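Long-range contact in putative acyl-[acyl-carrier-protein] desaturase DesA2 (Mycobacterium tuberculosis, PDB 1ZA0), which may act as a di-iron desaturase that introduces double bonds into acyl chains carried on acyl carrier protein during mycobacterial fatty acid biosynthesis: residues Lys145-Phe157 with Glu210-Leu222. Sequence-based numbering, arbitrary orientation.
Sequences KYTQVETLVYMAF and ETIAAIAARAADL
E210 OE1 accepts hydrogen bonds from two waters that link it to the start of helix 148-157. One water also bonds T147 OG1, 2.6 Å away. The other takes the backbone N-H of V149, with its oxygen 3.2 Å from V149 N. CG of E210 is anti to the backbone N (chi1 -156°) and the chain beyond is extended, which carries the carboxylate to the V149 methyl CG2. The other oxygen, OE2, bonds T207.

T147 is the N-cap. T147 OG1 accepts from E150 N, and E150 OE1 accepts from T147 N at 3.1 Å. This is a capping box. T147 N meets OE1 on the anti side, tilted out of the carboxylate plane, and E150 CG is left against A214 CB.

The two helices cross at -48°, with axes 9.0 Å apart. V153 is a knob in the hole formed by T211, A214, I215 and R218. Its CG1 lies 3.8 Å from I215 CG1, while CG2 packs on A214 CB. V149 CG1 rests on T211. F157 meets I215 CG2 with its ring edge, and F157 CG is 3.6 Å from L222 CD1. Helix 247-260 adds I254 and R257 against F157.

The bends at chi2 and chi3 of R218 bring NH1 close to Y146 CE2, with the ring and guanidinium planes 21° apart. Y146 OH sits over one guanidinium face, 3.1 Å from R218 NE, at an angle too poor for a hydrogen bond. Within its own segment, R218 NH2 makes a salt bridge to D221 OD2, modelled very short at 2.5 Å. R218 CD touches the edge of Y154.

The contact fastens helix 208-221 to a helix of the metal-binding bundle: apolar packing joins them, water bridges one end, and D221, with E150 farther off and out of the guanidinium plane, probably helps balance the arginine's charge.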
loop_
_atom_site.group_PDB
_atom_site.type_symbol
_atom_site.label_atom_id
_atom_site.label_comp_id
_atom_site.label_asym_id
_atom_site.label_seq_id
_atom_site.Cartn_x
_atom_site.Cartn_y
_atom_site.Cartn_z
ATOM N N LYS A 145 -9.235 -14.776 -12.263
ATOM C CA LYS A 145 -8.274 -15.890 -12.220
ATOM C C LYS A 145 -6.878 -15.381 -12.709
ATOM O O LYS A 145 -6.718 -14.993 -13.895
ATOM N N TYR A 146 -5.909 -15.314 -11.788
ATOM C CA TYR A 146 -4.540 -14.907 -12.138
ATOM C C TYR A 146 -3.595 -16.080 -12.018
ATOM O O TYR A 146 -3.567 -16.772 -10.968
ATOM C CB TYR A 146 -4.009 -13.811 -11.198
ATOM C CG TYR A 146 -4.364 -12.369 -11.524
ATOM C CD1 TYR A 146 -3.894 -11.342 -10.693
ATOM C CD2 TYR A 146 -5.170 -12.012 -12.619
ATOM C CE1 TYR A 146 -4.200 -10.009 -10.932
ATOM C CE2 TYR A 146 -5.486 -10.670 -12.869
ATOM C CZ TYR A 146 -4.990 -9.668 -12.004
ATOM O OH TYR A 146 -5.264 -8.325 -12.165
ATOM N N THR A 147 -2.786 -16.282 -13.073
ATOM C CA THR A 147 -1.628 -17.180 -12.964
ATOM C C THR A 147 -0.728 -16.734 -11.845
ATOM O O THR A 147 -0.864 -15.589 -11.315
ATOM C CB THR A 147 -0.779 -17.219 -14.253
ATOM O OG1 THR A 147 -0.351 -15.898 -14.611
ATOM C CG2 THR A 147 -1.611 -17.745 -15.532
ATOM N N GLN A 148 0.193 -17.629 -11.479
ATOM C CA GLN A 148 1.187 -17.321 -10.447
ATOM C C GLN A 148 2.048 -16.093 -10.829
ATOM O O GLN A 148 2.387 -15.318 -9.966
ATOM C CB GLN A 148 2.114 -18.505 -10.139
ATOM N N VAL A 149 2.353 -15.935 -12.110
ATOM C CA VAL A 149 3.271 -14.913 -12.604
ATOM C C VAL A 149 2.520 -13.623 -12.680
ATOM O O VAL A 149 3.026 -12.605 -12.269
ATOM C CB VAL A 149 3.907 -15.279 -13.993
ATOM C CG1 VAL A 149 4.615 -14.092 -14.654
ATOM C CG2 VAL A 149 4.872 -16.437 -13.806
ATOM N N GLU A 150 1.314 -13.683 -13.206
ATOM C CA GLU A 150 0.383 -12.575 -13.186
ATOM C C GLU A 150 0.167 -11.989 -11.779
ATOM O O GLU A 150 0.086 -10.772 -11.638
ATOM C CB GLU A 150 -0.952 -12.987 -13.787
ATOM C CG GLU A 150 -0.997 -12.839 -15.299
ATOM C CD GLU A 150 -2.236 -13.496 -15.957
ATOM O OE1 GLU A 150 -3.022 -14.169 -15.275
ATOM O OE2 GLU A 150 -2.394 -13.338 -17.173
ATOM N N THR A 151 0.183 -12.847 -10.780
ATOM C CA THR A 151 -0.080 -12.480 -9.417
ATOM C C THR A 151 1.154 -11.743 -8.856
ATOM O O THR A 151 0.997 -10.741 -8.120
ATOM C CB THR A 151 -0.421 -13.751 -8.562
ATOM O OG1 THR A 151 -1.711 -14.283 -8.936
ATOM C CG2 THR A 151 -0.609 -13.428 -7.111
ATOM N N LEU A 152 2.367 -12.263 -9.161
ATOM C CA LEU A 152 3.576 -11.661 -8.632
ATOM C C LEU A 152 3.781 -10.314 -9.280
ATOM O O LEU A 152 4.223 -9.392 -8.617
ATOM C CB LEU A 152 4.812 -12.566 -8.788
ATOM C CG LEU A 152 4.796 -13.892 -8.039
ATOM C CD1 LEU A 152 5.979 -14.871 -8.543
ATOM C CD2 LEU A 152 4.876 -13.663 -6.534
ATOM N N VAL A 153 3.461 -10.198 -10.569
ATOM C CA VAL A 153 3.604 -8.959 -11.302
ATOM C C VAL A 153 2.613 -7.901 -10.722
ATOM O O VAL A 153 3.006 -6.796 -10.475
ATOM C CB VAL A 153 3.336 -9.168 -12.781
ATOM C CG1 VAL A 153 3.160 -7.831 -13.528
ATOM C CG2 VAL A 153 4.524 -10.036 -13.411
ATOM N N TYR A 154 1.355 -8.305 -10.539
ATOM C CA TYR A 154 0.343 -7.451 -9.944
ATOM C C TYR A 154 0.814 -6.912 -8.581
ATOM O O TYR A 154 0.733 -5.728 -8.357
ATOM C CB TYR A 154 -0.990 -8.194 -9.791
ATOM C CG TYR A 154 -2.015 -7.386 -9.037
ATOM C CD1 TYR A 154 -2.753 -6.354 -9.677
ATOM C CD2 TYR A 154 -2.186 -7.569 -7.692
ATOM C CE1 TYR A 154 -3.697 -5.577 -8.932
ATOM C CE2 TYR A 154 -3.112 -6.810 -6.973
ATOM C CZ TYR A 154 -3.838 -5.829 -7.592
ATOM O OH TYR A 154 -4.731 -5.109 -6.819
ATOM N N MET A 155 1.275 -7.784 -7.692
ATOM C CA MET A 155 1.720 -7.393 -6.398
ATOM C C MET A 155 2.925 -6.441 -6.435
ATOM O O MET A 155 2.987 -5.509 -5.623
ATOM C CB MET A 155 2.058 -8.594 -5.552
ATOM C CG MET A 155 0.867 -9.431 -5.140
ATOM S SD MET A 155 -0.438 -8.504 -4.306
ATOM C CE MET A 155 0.527 -8.004 -2.808
ATOM N N ALA A 156 3.826 -6.607 -7.406
ATOM C CA ALA A 156 4.947 -5.703 -7.484
ATOM C C ALA A 156 4.502 -4.287 -7.806
ATOM O O ALA A 156 4.994 -3.302 -7.194
ATOM C CB ALA A 156 6.000 -6.229 -8.543
ATOM N N PHE A 157 3.591 -4.159 -8.756
ATOM C CA PHE A 157 3.104 -2.857 -9.119
ATOM C C PHE A 157 2.267 -2.232 -7.984
ATOM O O PHE A 157 2.292 -1.042 -7.775
ATOM C CB PHE A 157 2.230 -2.954 -10.348
ATOM C CG PHE A 157 2.970 -2.929 -11.619
ATOM C CD1 PHE A 157 3.542 -1.760 -12.067
ATOM C CD2 PHE A 157 3.046 -4.088 -12.432
ATOM C CE1 PHE A 157 4.222 -1.711 -13.267
ATOM C CE2 PHE A 157 3.741 -4.044 -13.678
ATOM C CZ PHE A 157 4.337 -2.863 -14.074
ATOM N N GLU A 210 6.151 -14.994 -20.841
ATOM C CA GLU A 210 5.024 -15.043 -19.919
ATOM C C GLU A 210 5.041 -13.790 -19.017
ATOM O O GLU A 210 4.042 -13.069 -18.932
ATOM C CB GLU A 210 5.135 -16.315 -19.053
ATOM C CG GLU A 210 3.821 -16.807 -18.478
ATOM C CD GLU A 210 4.013 -17.853 -17.409
ATOM O OE1 GLU A 210 3.113 -17.976 -16.538
ATOM O OE2 GLU A 210 5.082 -18.540 -17.406
ATOM N N THR A 211 6.202 -13.548 -18.390
ATOM C CA THR A 211 6.391 -12.433 -17.461
ATOM C C THR A 211 6.205 -11.091 -18.163
ATOM O O THR A 211 5.455 -10.247 -17.712
ATOM C CB THR A 211 7.728 -12.598 -16.733
ATOM O OG1 THR A 211 7.769 -13.904 -16.117
ATOM C CG2 THR A 211 7.832 -11.636 -15.525
ATOM N N ILE A 212 6.781 -10.944 -19.346
ATOM C CA ILE A 212 6.606 -9.753 -20.144
ATOM C C ILE A 212 5.137 -9.501 -20.492
ATOM O O ILE A 212 4.666 -8.349 -20.384
ATOM C CB ILE A 212 7.547 -9.745 -21.410
ATOM C CG1 ILE A 212 9.018 -9.631 -20.958
ATOM C CG2 ILE A 212 7.221 -8.595 -22.353
ATOM C CD1 ILE A 212 10.077 -9.742 -22.064
ATOM N N ALA A 213 4.431 -10.549 -20.899
ATOM C CA ALA A 213 3.021 -10.427 -21.221
ATOM C C ALA A 213 2.212 -10.017 -20.004
ATOM O O ALA A 213 1.315 -9.245 -20.135
ATOM C CB ALA A 213 2.467 -11.768 -21.774
ATOM N N ALA A 214 2.536 -10.586 -18.855
ATOM C CA ALA A 214 1.889 -10.216 -17.615
ATOM C C ALA A 214 2.160 -8.730 -17.292
ATOM O O ALA A 214 1.248 -8.008 -16.928
ATOM C CB ALA A 214 2.310 -11.127 -16.517
ATOM N N ILE A 215 3.375 -8.251 -17.517
ATOM C CA ILE A 215 3.702 -6.873 -17.210
ATOM C C ILE A 215 2.961 -5.952 -18.144
ATOM O O ILE A 215 2.412 -4.902 -17.718
ATOM C CB ILE A 215 5.253 -6.646 -17.259
ATOM C CG1 ILE A 215 5.939 -7.437 -16.150
ATOM C CG2 ILE A 215 5.553 -5.141 -17.190
ATOM C CD1 ILE A 215 7.468 -7.577 -16.298
ATOM N N ALA A 216 2.888 -6.335 -19.418
ATOM C CA ALA A 216 2.133 -5.542 -20.398
ATOM C C ALA A 216 0.669 -5.408 -20.029
ATOM O O ALA A 216 0.117 -4.311 -20.055
ATOM C CB ALA A 216 2.270 -6.152 -21.824
ATOM N N ALA A 217 0.061 -6.506 -19.621
ATOM C CA ALA A 217 -1.387 -6.512 -19.326
ATOM C C ALA A 217 -1.730 -5.690 -18.058
ATOM O O ALA A 217 -2.709 -4.943 -18.050
ATOM C CB ALA A 217 -1.880 -7.945 -19.195
ATOM N N ARG A 218 -0.923 -5.824 -16.994
ATOM C CA ARG A 218 -1.056 -4.992 -15.796
ATOM C C ARG A 218 -0.812 -3.522 -16.084
ATOM O O ARG A 218 -1.598 -2.685 -15.663
ATOM C CB ARG A 218 -0.147 -5.494 -14.688
ATOM C CG ARG A 218 -0.655 -6.751 -14.038
ATOM C CD ARG A 218 -2.219 -6.761 -13.623
ATOM N NE ARG A 218 -2.797 -8.056 -14.008
ATOM C CZ ARG A 218 -3.394 -8.369 -15.185
ATOM N NH1 ARG A 218 -3.799 -9.610 -15.370
ATOM N NH2 ARG A 218 -3.631 -7.487 -16.152
ATOM N N ALA A 219 0.237 -3.201 -16.839
ATOM C CA ALA A 219 0.557 -1.828 -17.171
ATOM C C ALA A 219 -0.630 -1.168 -17.835
ATOM O O ALA A 219 -0.850 0.028 -17.635
ATOM C CB ALA A 219 1.746 -1.735 -18.063
ATOM N N ALA A 220 -1.382 -1.922 -18.644
ATOM C CA ALA A 220 -2.501 -1.326 -19.407
ATOM C C ALA A 220 -3.738 -1.190 -18.509
ATOM O O ALA A 220 -4.541 -0.291 -18.736
ATOM C CB ALA A 220 -2.862 -2.159 -20.631
ATOM N N ASP A 221 -3.878 -2.067 -17.522
ATOM C CA ASP A 221 -5.128 -2.177 -16.768
ATOM C C ASP A 221 -5.092 -1.635 -15.339
ATOM O O ASP A 221 -6.153 -1.568 -14.705
ATOM C CB ASP A 221 -5.674 -3.630 -16.788
ATOM C CG ASP A 221 -5.227 -4.469 -15.575
ATOM O OD1 ASP A 221 -4.818 -3.901 -14.512
ATOM O OD2 ASP A 221 -5.300 -5.724 -15.583
ATOM N N LEU A 222 -3.908 -1.241 -14.831
ATOM C CA LEU A 222 -3.771 -0.779 -13.433
ATOM C C LEU A 222 -4.545 0.503 -13.235
ATOM O O LEU A 222 -4.456 1.398 -14.053
ATOM C CB LEU A 222 -2.317 -0.437 -13.088
ATOM C CG LEU A 222 -1.594 -1.533 -12.357
ATOM C CD1 LEU A 222 -0.059 -1.326 -12.553
ATOM C CD2 LEU A 222 -1.963 -1.526 -10.915
HETATM O O HOH W 1 0.921 -16.168 -16.900
HETATM O O HOH W 2 2.442 -18.636 -13.872
#